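Local atomic coordinates of bifunctional protein PutA (PDB entry 5UR2), a protein that probably oxidises L-proline to L-glutamate in two steps, joining a flavin-dependent proline dehydrogenase to an NAD-dependent L-glutamate gamma-semialdehyde dehydrogenase in one chain. Residues 136-141 and 398-403; 349-354 and 378-383; 533-538 and 703-708. All coordinates share one frame; numbering follows the deposited sequence.

Contact 1 (136-141 and 398-403). With P5F (N-propargylglycine-modified flavin adenine dinucleotide), chain F.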
loop_
_atom_site.group_PDB
_atom_site.type_symbol
_atom_site.label_atom_id
_atom_site.label_comp_id
_atom_site.label_asym_id
_atom_site.label_seq_id
_atom_site.Cartn_x
_atom_site.Cartn_y
_atom_site.Cartn_z
ATOM N N ASN B 136 32.756 -38.594 47.079
ATOM C CA ASN B 136 32.734 -39.301 45.811
ATOM C C ASN B 136 33.814 -38.806 44.853
ATOM O O ASN B 136 33.654 -38.936 43.637
ATOM C CB ASN B 136 31.342 -39.219 45.178
ATOM C CG ASN B 136 30.336 -40.137 45.878
ATOM O OD1 ASN B 136 29.835 -39.817 46.955
ATOM N ND2 ASN B 136 30.065 -41.298 45.280
ATOM N N LYS B 137 34.892 -38.215 45.388
ATOM C CA LYS B 137 36.085 -37.821 44.625
ATOM C C LYS B 137 35.821 -36.706 43.618
ATOM O O LYS B 137 36.434 -36.681 42.555
ATOM C CB LYS B 137 36.708 -39.012 43.891
ATOM C CG LYS B 137 37.015 -40.250 44.693
ATOM C CD LYS B 137 37.882 -39.931 45.878
ATOM C CE LYS B 137 38.659 -41.171 46.259
ATOM N NZ LYS B 137 39.622 -41.501 45.157
ATOM N N MET B 138 34.951 -35.761 43.964
ATOM C CA MET B 138 34.683 -34.595 43.130
ATOM C C MET B 138 34.763 -33.339 43.979
ATOM O O MET B 138 34.264 -33.319 45.112
ATOM C CB MET B 138 33.276 -34.660 42.484
ATOM C CG MET B 138 33.061 -35.779 41.472
ATOM S SD MET B 138 31.441 -35.713 40.665
ATOM C CE MET B 138 30.314 -36.035 42.020
ATOM N N THR B 139 35.354 -32.282 43.426
ATOM C CA THR B 139 35.352 -31.003 44.117
ATOM C C THR B 139 34.307 -30.093 43.466
ATOM O O THR B 139 33.448 -30.560 42.709
ATOM C CB THR B 139 36.771 -30.402 44.140
ATOM O OG1 THR B 139 36.742 -29.129 44.800
ATOM C CG2 THR B 139 37.327 -30.231 42.742
ATOM N N PHE B 140 34.378 -28.792 43.743
ATOM C CA PHE B 140 33.275 -27.904 43.421
ATOM C C PHE B 140 33.806 -26.502 43.174
ATOM O O PHE B 140 34.923 -26.162 43.568
ATOM C CB PHE B 140 32.243 -27.878 44.563
ATOM C CG PHE B 140 32.779 -27.291 45.856
ATOM C CD1 PHE B 140 32.777 -25.904 46.068
ATOM C CD2 PHE B 140 33.308 -28.112 46.845
ATOM C CE1 PHE B 140 33.281 -25.361 47.249
ATOM C CE2 PHE B 140 33.815 -27.579 48.030
ATOM C CZ PHE B 140 33.799 -26.213 48.239
ATOM N N THR B 141 32.974 -25.678 42.548
ATOM C CA THR B 141 33.141 -24.233 42.588
ATOM C C THR B 141 31.766 -23.654 42.861
ATOM O O THR B 141 30.798 -24.030 42.193
ATOM C CB THR B 141 33.758 -23.660 41.299
ATOM O OG1 THR B 141 33.947 -22.245 41.453
ATOM C CG2 THR B 141 32.890 -23.927 40.062
ATOM N N TYR B 398 40.822 -38.747 36.846
ATOM C CA TYR B 398 40.980 -37.321 36.591
ATOM C C TYR B 398 40.266 -36.501 37.660
ATOM O O TYR B 398 39.292 -36.951 38.275
ATOM C CB TYR B 398 40.437 -36.957 35.212
ATOM C CG TYR B 398 41.231 -37.508 34.042
ATOM C CD1 TYR B 398 42.337 -36.831 33.539
ATOM C CD2 TYR B 398 40.856 -38.699 33.422
ATOM C CE1 TYR B 398 43.055 -37.333 32.448
ATOM C CE2 TYR B 398 41.569 -39.211 32.337
ATOM C CZ TYR B 398 42.667 -38.526 31.856
ATOM O OH TYR B 398 43.371 -39.034 30.780
ATOM N N ARG B 399 40.750 -35.277 37.858
ATOM C CA ARG B 399 40.148 -34.350 38.807
ATOM C C ARG B 399 38.912 -33.696 38.188
ATOM O O ARG B 399 39.006 -33.049 37.138
ATOM C CB ARG B 399 41.168 -33.297 39.222
ATOM C CG ARG B 399 40.640 -32.343 40.269
ATOM C CD ARG B 399 41.764 -31.584 40.957
ATOM N NE ARG B 399 42.426 -30.639 40.068
ATOM C CZ ARG B 399 43.582 -30.874 39.456
ATOM N NH1 ARG B 399 44.210 -32.030 39.635
ATOM N NH2 ARG B 399 44.115 -29.943 38.678
ATOM N N MET B 400 37.764 -33.836 38.856
ATOM C CA MET B 400 36.485 -33.340 38.366
ATOM C C MET B 400 35.943 -32.311 39.346
ATOM O O MET B 400 35.869 -32.571 40.556
ATOM C CB MET B 400 35.475 -34.480 38.195
ATOM C CG MET B 400 34.037 -34.007 37.924
ATOM S SD MET B 400 33.790 -33.166 36.331
ATOM C CE MET B 400 34.447 -34.455 35.256
ATOM N N ARG B 401 35.566 -31.149 38.824
ATOM C CA ARG B 401 35.014 -30.066 39.625
ATOM C C ARG B 401 33.602 -29.764 39.148
ATOM O O ARG B 401 33.387 -29.526 37.957
ATOM C CB ARG B 401 35.883 -28.809 39.528
ATOM C CG ARG B 401 35.382 -27.656 40.384
ATOM C CD ARG B 401 36.320 -26.428 40.331
ATOM N NE ARG B 401 37.712 -26.801 40.519
ATOM C CZ ARG B 401 38.284 -26.973 41.707
ATOM N NH1 ARG B 401 37.579 -26.799 42.815
ATOM N NH2 ARG B 401 39.560 -27.327 41.786
ATOM N N GLU B 402 32.646 -29.774 40.073
ATOM C CA GLU B 402 31.253 -29.493 39.747
ATOM C C GLU B 402 30.943 -28.027 39.995
ATOM O O GLU B 402 31.183 -27.509 41.092
ATOM C CB GLU B 402 30.302 -30.351 40.579
ATOM C CG GLU B 402 30.153 -31.782 40.127
ATOM C CD GLU B 402 29.022 -32.474 40.861
ATOM O OE1 GLU B 402 29.174 -32.652 42.089
ATOM O OE2 GLU B 402 28.006 -32.839 40.227
ATOM N N TYR B 403 30.395 -27.374 38.975
ATOM C CA TYR B 403 29.818 -26.049 39.135
ATOM C C TYR B 403 28.603 -26.134 40.051
ATOM O O TYR B 403 27.640 -26.848 39.754
ATOM C CB TYR B 403 29.438 -25.493 37.767
ATOM C CG TYR B 403 29.043 -24.050 37.789
ATOM C CD1 TYR B 403 30.006 -23.044 37.852
ATOM C CD2 TYR B 403 27.698 -23.685 37.734
ATOM C CE1 TYR B 403 29.636 -21.703 37.870
ATOM C CE2 TYR B 403 27.317 -22.355 37.750
ATOM C CZ TYR B 403 28.285 -21.366 37.815
ATOM O OH TYR B 403 27.901 -20.040 37.838
HETATM P PA P5F F . 28.318 -29.192 23.551
HETATM O O1A P5F F . 29.507 -30.038 22.983
HETATM O O2A P5F F . 26.975 -29.624 23.232
HETATM O O5B P5F F . 28.268 -27.765 23.078
HETATM C C5B P5F F . 27.129 -26.914 23.139
HETATM C C4B P5F F . 27.590 -25.469 22.891
HETATM O O4B P5F F . 27.932 -25.208 21.551
HETATM C C3B P5F F . 26.618 -24.379 23.237
HETATM O O3B P5F F . 26.553 -24.134 24.590
HETATM C C2B P5F F . 27.148 -23.228 22.481
HETATM O O2B P5F F . 28.193 -22.657 23.191
HETATM C C1B P5F F . 27.687 -23.863 21.249
HETATM N N9A P5F F . 26.794 -23.821 20.119
HETATM C C8A P5F F . 25.503 -24.325 20.032
HETATM N N7A P5F F . 25.039 -24.095 18.797
HETATM C C5A P5F F . 26.011 -23.449 18.032
HETATM C C6A P5F F . 26.081 -22.959 16.729
HETATM N N6A P5F F . 24.969 -23.102 15.832
HETATM N N1A P5F F . 27.195 -22.342 16.289
HETATM C C2A P5F F . 28.268 -22.188 17.093
HETATM N N3A P5F F . 28.220 -22.631 18.383
HETATM C C4A P5F F . 27.142 -23.255 18.873
HETATM N N1 P5F F . 29.379 -20.393 29.712
HETATM C C2 P5F F . 29.752 -19.003 29.597
HETATM O O2 P5F F . 29.489 -18.355 28.412
HETATM N N3 P5F F . 30.388 -18.317 30.681
HETATM C C4 P5F F . 30.676 -18.958 31.912
HETATM O O4 P5F F . 31.300 -18.226 32.930
HETATM C C4X P5F F . 30.275 -20.422 32.038
HETATM N N5 P5F F . 30.399 -21.145 33.302
HETATM C C5X P5F F . 30.408 -22.617 33.205
HETATM C C6 P5F F . 31.059 -23.430 34.279
HETATM C C7 P5F F . 31.146 -24.838 34.146
HETATM C C7M P5F F . 31.808 -25.648 35.240
HETATM C C8 P5F F . 30.618 -25.490 32.991
HETATM C C8M P5F F . 30.696 -26.985 32.813
HETATM C C9 P5F F . 30.003 -24.729 31.968
HETATM C C9A P5F F . 29.904 -23.248 32.102
HETATM N N10 P5F F . 29.288 -22.460 31.032
HETATM C C10 P5F F . 29.655 -21.074 30.962
HETATM C "C1'" P5F F . 28.480 -23.070 29.947
HETATM C "C2'" P5F F . 29.344 -23.624 28.813
HETATM O "O2'" P5F F . 29.932 -22.567 28.155
HETATM C "C3'" P5F F . 28.599 -24.497 27.802
HETATM O "O3'" P5F F . 27.635 -23.728 27.187
HETATM C "C4'" P5F F . 27.909 -25.719 28.389
HETATM O "O4'" P5F F . 28.632 -26.098 29.510
HETATM C "C5'" P5F F . 27.661 -26.877 27.404
HETATM O "O5'" P5F F . 28.728 -27.101 26.503
HETATM P P P5F F . 29.287 -28.555 26.049
HETATM O O1P P5F F . 30.804 -28.665 25.636
HETATM O O2P P5F F . 28.787 -29.434 27.256
HETATM O O3P P5F F . 28.120 -29.083 25.021
HETATM C C21 P5F F . 28.561 -19.753 34.540
HETATM C C22 P5F F . 29.576 -20.456 33.992
HETATM C C23 P5F F . 28.626 -18.221 34.669
HETATM O O HOH W 1 37.941 -35.987 40.572
#
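The R401 guanidinium has T139 CG2 over one face, 3.4 Å above its plane, offset toward the rim, while F140 O meets its edge. NH1 donates to F140 O at 2.8 Å (N-H...O 151°); the oxygen lies in the guanidinium plane, with NH1 above the carbonyl plane. With chi3 at -47°, R401 NE leaves the chain's extended line and forms a salt bridge with E378. The Y403 ring obliquely meets T141 CG2 and carbon C21 of the inactivator-derived chain on flavin N5, C21 lying 3.4 Å from Y403 OH, which is hydrogen-bonded to K198.

The backbones run parallel: T139 N donates to M400 O, E402 N to T139 O at 2.9 Å (173°), and T141 N to E402 O. Nearer the segments' N-terminal ends, one water donates to K137 O and Y398 O and accepts from M400 N. On the face bearing M138, M400 and E402, the methionine CG atoms lie 4.1 Å apart and M138 CE approaches E402 OE1 at 3.6 Å; E402 OE2 pairs with K390. This parallel pairing of first and last strands, 138-144 and 400-406, closes the eight-stranded beta-alpha barrel of the proline dehydrogenase domain.

Contact 2 (349-354 and 378-383). With P5F (N-propargylglycine-modified flavin adenine dinucleotide), chain F.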
loop_
_atom_site.group_PDB
_atom_site.type_symbol
_atom_site.label_atom_id
_atom_site.label_comp_id
_atom_site.label_asym_id
_atom_site.label_seq_id
_atom_site.Cartn_x
_atom_site.Cartn_y
_atom_site.Cartn_z
ATOM N N ARG B 349 47.218 -22.237 33.361
ATOM C CA ARG B 349 46.649 -23.545 33.690
ATOM C C ARG B 349 45.247 -23.669 33.108
ATOM O O ARG B 349 44.358 -22.869 33.448
ATOM C CB ARG B 349 46.629 -23.768 35.201
ATOM C CG ARG B 349 48.023 -23.838 35.834
ATOM C CD ARG B 349 48.818 -25.101 35.407
ATOM N NE ARG B 349 48.173 -26.345 35.853
ATOM C CZ ARG B 349 48.312 -26.871 37.067
ATOM N NH1 ARG B 349 49.077 -26.271 37.975
ATOM N NH2 ARG B 349 47.679 -27.997 37.383
ATOM N N PRO B 350 45.023 -24.603 32.187
ATOM C CA PRO B 350 43.671 -24.805 31.662
ATOM C C PRO B 350 42.845 -25.705 32.566
ATOM O O PRO B 350 43.351 -26.648 33.184
ATOM C CB PRO B 350 43.919 -25.482 30.313
ATOM C CG PRO B 350 45.178 -26.290 30.570
ATOM C CD PRO B 350 46.014 -25.468 31.516
ATOM N N ALA B 351 41.555 -25.393 32.636
ATOM C CA ALA B 351 40.551 -26.310 33.142
ATOM C C ALA B 351 39.502 -26.461 32.050
ATOM O O ALA B 351 39.085 -25.464 31.459
ATOM C CB ALA B 351 39.948 -25.804 34.458
ATOM N N PHE B 352 39.096 -27.704 31.761
ATOM C CA PHE B 352 38.252 -28.002 30.605
ATOM C C PHE B 352 36.819 -28.241 31.063
ATOM O O PHE B 352 36.514 -29.269 31.673
ATOM C CB PHE B 352 38.803 -29.197 29.827
ATOM C CG PHE B 352 40.142 -28.929 29.225
ATOM C CD1 PHE B 352 40.336 -27.807 28.440
ATOM C CD2 PHE B 352 41.214 -29.763 29.473
ATOM C CE1 PHE B 352 41.569 -27.528 27.899
ATOM C CE2 PHE B 352 42.463 -29.495 28.926
ATOM C CZ PHE B 352 42.641 -28.376 28.138
ATOM N N ALA B 353 35.946 -27.278 30.779
ATOM C CA ALA B 353 34.542 -27.354 31.159
ATOM C C ALA B 353 33.750 -27.822 29.949
ATOM O O ALA B 353 33.607 -27.077 28.979
ATOM C CB ALA B 353 34.042 -25.998 31.648
ATOM N N SER B 354 33.267 -29.063 29.986
ATOM C CA SER B 354 32.490 -29.602 28.877
ATOM C C SER B 354 31.888 -30.938 29.283
ATOM O O SER B 354 32.524 -31.717 29.996
ATOM C CB SER B 354 33.342 -29.801 27.621
ATOM O OG SER B 354 32.539 -30.315 26.569
ATOM N N GLU B 378 42.331 -30.661 34.772
ATOM C CA GLU B 378 41.124 -30.527 35.565
ATOM C C GLU B 378 39.943 -30.437 34.616
ATOM O O GLU B 378 39.965 -29.665 33.648
ATOM C CB GLU B 378 41.182 -29.299 36.463
ATOM C CG GLU B 378 40.027 -29.212 37.417
ATOM C CD GLU B 378 40.199 -28.091 38.410
ATOM O OE1 GLU B 378 41.104 -28.207 39.277
ATOM O OE2 GLU B 378 39.422 -27.112 38.332
ATOM N N PHE B 379 38.917 -31.222 34.896
ATOM C CA PHE B 379 37.710 -31.194 34.099
ATOM C C PHE B 379 36.559 -30.652 34.937
ATOM O O PHE B 379 36.532 -30.810 36.163
ATOM C CB PHE B 379 37.410 -32.589 33.538
ATOM C CG PHE B 379 38.393 -33.025 32.492
ATOM C CD1 PHE B 379 38.349 -32.474 31.219
ATOM C CD2 PHE B 379 39.368 -33.967 32.777
ATOM C CE1 PHE B 379 39.261 -32.850 30.248
ATOM C CE2 PHE B 379 40.288 -34.363 31.806
ATOM C CZ PHE B 379 40.232 -33.802 30.540
ATOM N N GLN B 380 35.616 -29.980 34.273
ATOM C CA GLN B 380 34.525 -29.333 34.993
ATOM C C GLN B 380 33.207 -29.567 34.277
ATOM O O GLN B 380 33.144 -29.571 33.043
ATOM C CB GLN B 380 34.797 -27.825 35.182
ATOM C CG GLN B 380 36.097 -27.521 35.942
ATOM C CD GLN B 380 36.296 -26.034 36.256
ATOM O OE1 GLN B 380 35.407 -25.215 36.024
ATOM N NE2 GLN B 380 37.465 -25.688 36.798
ATOM N N MET B 381 32.163 -29.802 35.073
ATOM C CA MET B 381 30.816 -30.042 34.583
ATOM C C MET B 381 29.822 -29.421 35.551
ATOM O O MET B 381 30.121 -29.218 36.726
ATOM C CB MET B 381 30.509 -31.535 34.457
ATOM C CG MET B 381 31.336 -32.275 33.445
ATOM S SD MET B 381 30.820 -34.000 33.385
ATOM C CE MET B 381 32.079 -34.652 32.297
ATOM N N LEU B 382 28.613 -29.166 35.057
ATOM C CA LEU B 382 27.578 -28.580 35.893
ATOM C C LEU B 382 27.009 -29.628 36.843
ATOM O O LEU B 382 26.869 -30.803 36.485
ATOM C CB LEU B 382 26.465 -27.988 35.037
ATOM C CG LEU B 382 26.821 -26.928 33.998
ATOM C CD1 LEU B 382 25.555 -26.538 33.290
ATOM C CD2 LEU B 382 27.472 -25.697 34.614
ATOM N N TYR B 383 26.703 -29.200 38.070
ATOM C CA TYR B 383 26.017 -30.074 39.019
ATOM C C TYR B 383 24.724 -30.627 38.413
ATOM O O TYR B 383 23.967 -29.900 37.759
ATOM C CB TYR B 383 25.741 -29.300 40.317
ATOM C CG TYR B 383 24.868 -30.014 41.327
ATOM C CD1 TYR B 383 25.379 -31.010 42.161
ATOM C CD2 TYR B 383 23.524 -29.676 41.450
ATOM C CE1 TYR B 383 24.564 -31.656 43.084
ATOM C CE2 TYR B 383 22.703 -30.311 42.361
ATOM C CZ TYR B 383 23.224 -31.297 43.171
ATOM O OH TYR B 383 22.384 -31.900 44.062
HETATM P PA P5F F . 28.318 -29.192 23.551
HETATM O O1A P5F F . 29.507 -30.038 22.983
HETATM O O2A P5F F . 26.975 -29.624 23.232
HETATM O O5B P5F F . 28.268 -27.765 23.078
HETATM C C5B P5F F . 27.129 -26.914 23.139
HETATM C C4B P5F F . 27.590 -25.469 22.891
HETATM O O4B P5F F . 27.932 -25.208 21.551
HETATM C C3B P5F F . 26.618 -24.379 23.237
HETATM O O3B P5F F . 26.553 -24.134 24.590
HETATM C C2B P5F F . 27.148 -23.228 22.481
HETATM O O2B P5F F . 28.193 -22.657 23.191
HETATM C C1B P5F F . 27.687 -23.863 21.249
HETATM N N9A P5F F . 26.794 -23.821 20.119
HETATM C C8A P5F F . 25.503 -24.325 20.032
HETATM N N7A P5F F . 25.039 -24.095 18.797
HETATM C C5A P5F F . 26.011 -23.449 18.032
HETATM C C6A P5F F . 26.081 -22.959 16.729
HETATM N N6A P5F F . 24.969 -23.102 15.832
HETATM N N1A P5F F . 27.195 -22.342 16.289
HETATM C C2A P5F F . 28.268 -22.188 17.093
HETATM N N3A P5F F . 28.220 -22.631 18.383
HETATM C C4A P5F F . 27.142 -23.255 18.873
HETATM N N1 P5F F . 29.379 -20.393 29.712
HETATM C C2 P5F F . 29.752 -19.003 29.597
HETATM O O2 P5F F . 29.489 -18.355 28.412
HETATM N N3 P5F F . 30.388 -18.317 30.681
HETATM C C4 P5F F . 30.676 -18.958 31.912
HETATM O O4 P5F F . 31.300 -18.226 32.930
HETATM C C4X P5F F . 30.275 -20.422 32.038
HETATM N N5 P5F F . 30.399 -21.145 33.302
HETATM C C5X P5F F . 30.408 -22.617 33.205
HETATM C C6 P5F F . 31.059 -23.430 34.279
HETATM C C7 P5F F . 31.146 -24.838 34.146
HETATM C C7M P5F F . 31.808 -25.648 35.240
HETATM C C8 P5F F . 30.618 -25.490 32.991
HETATM C C8M P5F F . 30.696 -26.985 32.813
HETATM C C9 P5F F . 30.003 -24.729 31.968
HETATM C C9A P5F F . 29.904 -23.248 32.102
HETATM N N10 P5F F . 29.288 -22.460 31.032
HETATM C C10 P5F F . 29.655 -21.074 30.962
HETATM C "C1'" P5F F . 28.480 -23.070 29.947
HETATM C "C2'" P5F F . 29.344 -23.624 28.813
HETATM O "O2'" P5F F . 29.932 -22.567 28.155
HETATM C "C3'" P5F F . 28.599 -24.497 27.802
HETATM O "O3'" P5F F . 27.635 -23.728 27.187
HETATM C "C4'" P5F F . 27.909 -25.719 28.389
HETATM O "O4'" P5F F . 28.632 -26.098 29.510
HETATM C "C5'" P5F F . 27.661 -26.877 27.404
HETATM O "O5'" P5F F . 28.728 -27.101 26.503
HETATM P P P5F F . 29.287 -28.555 26.049
HETATM O O1P P5F F . 30.804 -28.665 25.636
HETATM O O2P P5F F . 28.787 -29.434 27.256
HETATM O O3P P5F F . 28.120 -29.083 25.021
HETATM C C21 P5F F . 28.561 -19.753 34.540
HETATM C C22 P5F F . 29.576 -20.456 33.992
HETATM C C23 P5F F . 28.626 -18.221 34.669
HETATM O O HOH W 2 42.751 -29.130 32.285
#
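P350 O and E378 N are joined through a water that accepts from the nitrogen and donates to the oxygen. Next, A351 sets CB 3.4 Å from Q380 NE2, whose amide is held by E378 OE2 at 2.9 Å through the anti lone pair of that oxygen. F352 uses both its backbone N and its backbone O: N donates to E378 O (172°), and O accepts from Q380 N at 2.8 Å. F352 CB touches F379 CD1 at 3.6 Å; the two rings cross obliquely, with planes 39° apart. A353 CA lies 3.2 Å from Q380 O in a CA-H...O contact, and the alanine methyl packs on flavin methyl C8M. S354 ends the pairing with an N-H to Q380 O (3.1 Å), while OG, anti to its backbone N (chi1 -179°), donates to phosphate oxygen O1P at 2.6 Å.

Polar and apolar work are therefore divided. Phenylalanines pack on one side of the sheet; toward the barrel interior, E378 accepts from Q380 and forms salt bridges with R401 and R399, which probably stabilise its negative charge. At the C-terminal strand ends, a serine hydroxyl grips the cofactor's pyrophosphate, and A353 CB and L382 CD2 cover opposite faces of the flavin's dimethylbenzene ring.

Contact 3 (533-538 and 703-708); sequences EQAEQA and EYIVNH
E536 and Y704 meet through a single carboxylate oxygen, OE1, which also receives H708. The glutamate starts with CG anti to its backbone N and then bends at chi2 (64°), which turns CD out of an extended course; CB itself does not point at the other helix, yet OE1 arrives between the tyrosine and the histidine. Y704 OH donates to it at 2.4 Å, a separation so short that its exact value is doubtful. OE1 lies at the edge of the phenol ring and near its plane, whereas the carboxylate plane is turned 84° from that ring.

H708 is the residue at which the chain leaves helix 698-707. Its CG, too, is anti to the backbone N, and the imidazole presents NE2 to OE1 at 3.0 Å. The bond is bent (N-H...O 132°) and weak, although OE1 lies near the ring plane. At the far side of the imidazole, ND1 accepts from the backbone N of Y710, an interaction that helps fix the ring's rotation and leaves NE2 to face the glutamate. The other carboxylate oxygen, OE2, is bound by Q540 one turn further along helix 532-549.

The apolar part is small. A535 directs its CB toward helix 698-707 and meets Y704 CD1 at 3.6 Å, obliquely to the ring; I705 CG2 is more distant from that CB, at 4.5 Å. Both A535 and I705 also touch L694, and I705 packs down on V663 of strand 661-665. The segment axes approach to 9.9 Å. Such packing of two neighbouring helices, with the Y704-E536-H708 polar cluster beside the small A535-Y704 apolar contact, belongs to the alpha/beta architecture of the aldehyde dehydrogenase domain, whose helices cover a central Rossmann-type sheet.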
loop_
_atom_site.group_PDB
_atom_site.type_symbol
_atom_site.label_atom_id
_atom_site.label_comp_id
_atom_site.label_asym_id
_atom_site.label_seq_id
_atom_site.Cartn_x
_atom_site.Cartn_y
_atom_site.Cartn_z
ATOM N N GLU B 533 9.992 39.758 6.173
ATOM C CA GLU B 533 10.389 39.982 4.786
ATOM C C GLU B 533 11.288 38.854 4.297
ATOM O O GLU B 533 11.204 38.435 3.140
ATOM C CB GLU B 533 11.091 41.333 4.641
ATOM C CG GLU B 533 10.220 42.562 4.981
ATOM C CD GLU B 533 10.199 42.957 6.474
ATOM O OE1 GLU B 533 10.989 42.417 7.282
ATOM O OE2 GLU B 533 9.379 43.831 6.834
ATOM N N GLN B 534 12.168 38.357 5.161
ATOM C CA GLN B 534 12.996 37.230 4.755
ATOM C C GLN B 534 12.182 35.947 4.676
ATOM O O GLN B 534 12.480 35.077 3.847
ATOM C CB GLN B 534 14.189 37.097 5.699
ATOM C CG GLN B 534 15.186 38.259 5.503
ATOM C CD GLN B 534 16.231 38.341 6.584
ATOM O OE1 GLN B 534 15.959 38.057 7.764
ATOM N NE2 GLN B 534 17.431 38.787 6.207
ATOM N N ALA B 535 11.165 35.802 5.531
ATOM C CA ALA B 535 10.266 34.662 5.398
ATOM C C ALA B 535 9.553 34.707 4.057
ATOM O O ALA B 535 9.360 33.668 3.415
ATOM C CB ALA B 535 9.255 34.642 6.543
ATOM N N GLU B 536 9.188 35.911 3.598
ATOM C CA GLU B 536 8.566 36.042 2.280
ATOM C C GLU B 536 9.545 35.634 1.170
ATOM O O GLU B 536 9.165 34.962 0.207
ATOM C CB GLU B 536 8.058 37.484 2.100
ATOM C CG GLU B 536 7.469 37.830 0.738
ATOM C CD GLU B 536 6.199 37.040 0.425
ATOM O OE1 GLU B 536 5.461 36.654 1.361
ATOM O OE2 GLU B 536 5.947 36.781 -0.765
ATOM N N GLN B 537 10.812 36.020 1.300
ATOM C CA GLN B 537 11.830 35.591 0.351
ATOM C C GLN B 537 11.992 34.079 0.362
ATOM O O GLN B 537 12.241 33.471 -0.684
ATOM C CB GLN B 537 13.161 36.285 0.655
ATOM C CG GLN B 537 13.142 37.801 0.422
ATOM C CD GLN B 537 14.334 38.528 1.066
ATOM O OE1 GLN B 537 15.476 38.045 1.038
ATOM N NE2 GLN B 537 14.061 39.695 1.654
ATOM N N ALA B 538 11.919 33.459 1.541
ATOM C CA ALA B 538 11.991 32.002 1.589
ATOM C C ALA B 538 10.800 31.372 0.865
ATOM O O ALA B 538 10.962 30.438 0.071
ATOM C CB ALA B 538 12.073 31.527 3.048
ATOM N N GLU B 703 4.787 31.321 12.186
ATOM C CA GLU B 703 3.419 31.717 11.887
ATOM C C GLU B 703 3.284 32.185 10.446
ATOM O O GLU B 703 2.328 31.817 9.746
ATOM C CB GLU B 703 2.981 32.828 12.848
ATOM C CG GLU B 703 1.523 33.264 12.681
ATOM C CD GLU B 703 0.517 32.316 13.322
ATOM O OE1 GLU B 703 0.933 31.346 13.992
ATOM O OE2 GLU B 703 -0.701 32.550 13.157
ATOM N N TYR B 704 4.260 32.956 9.971
ATOM C CA TYR B 704 4.173 33.526 8.628
ATOM C C TYR B 704 4.145 32.430 7.564
ATOM O O TYR B 704 3.361 32.506 6.612
ATOM C CB TYR B 704 5.339 34.488 8.396
ATOM C CG TYR B 704 5.231 35.302 7.120
ATOM C CD1 TYR B 704 5.742 34.809 5.928
ATOM C CD2 TYR B 704 4.625 36.570 7.110
ATOM C CE1 TYR B 704 5.647 35.534 4.754
ATOM C CE2 TYR B 704 4.526 37.316 5.929
ATOM C CZ TYR B 704 5.050 36.780 4.754
ATOM O OH TYR B 704 4.989 37.461 3.564
ATOM N N ILE B 705 4.997 31.407 7.692
ATOM C CA ILE B 705 4.992 30.383 6.651
ATOM C C ILE B 705 3.802 29.442 6.830
ATOM O O ILE B 705 3.303 28.886 5.849
ATOM C CB ILE B 705 6.326 29.609 6.594
ATOM C CG1 ILE B 705 6.585 28.819 7.878
ATOM C CG2 ILE B 705 7.494 30.546 6.263
ATOM C CD1 ILE B 705 7.887 28.008 7.808
ATOM N N VAL B 706 3.301 29.276 8.056
ATOM C CA VAL B 706 2.057 28.532 8.247
ATOM C C VAL B 706 0.913 29.230 7.525
ATOM O O VAL B 706 0.086 28.582 6.872
ATOM C CB VAL B 706 1.751 28.350 9.748
ATOM C CG1 VAL B 706 0.265 28.038 9.973
ATOM C CG2 VAL B 706 2.601 27.229 10.335
ATOM N N ASN B 707 0.861 30.563 7.613
ATOM C CA ASN B 707 -0.260 31.328 7.088
ATOM C C ASN B 707 -0.160 31.632 5.603
ATOM O O ASN B 707 -1.169 32.016 5.014
ATOM C CB ASN B 707 -0.408 32.666 7.835
ATOM C CG ASN B 707 -0.923 32.485 9.258
ATOM O OD1 ASN B 707 -1.676 31.555 9.538
ATOM N ND2 ASN B 707 -0.590 33.424 10.136
ATOM N N HIS B 708 1.005 31.458 4.981
ATOM C CA HIS B 708 1.208 31.952 3.624
ATOM C C HIS B 708 0.330 31.222 2.604
ATOM O O HIS B 708 0.035 30.034 2.736
ATOM C CB HIS B 708 2.676 31.795 3.231
ATOM C CG HIS B 708 3.077 32.647 2.072
ATOM N ND1 HIS B 708 2.829 32.286 0.767
ATOM C CD2 HIS B 708 3.701 33.850 2.020
ATOM C CE1 HIS B 708 3.277 33.232 -0.042
ATOM N NE2 HIS B 708 3.812 34.191 0.694
#

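In the fold
Contacts 1 and 2 share one closed parallel barrel, their centres about 9 Å apart, and contact 2 is nested within the chain loop that contact 1 closes. Neighbouring strands 379-382 and 400-406 join them: R401 N probably bonds to F379 O, and both contacts reach the modified flavin. Their touching residues are nearly all buried, and ladders of backbone bonds dominate. Contact 3 belongs to the aldehyde dehydrogenase part, with nearest atoms about 60 Å from contact 1 and 63 Å from contact 2, on the opposite side of the chain's centre. It is mostly buried, though E536 and Y704 remain partly exposed; its interhelical hydrogen bonds run between side chains, not along a backbone ladder, without a cofactor.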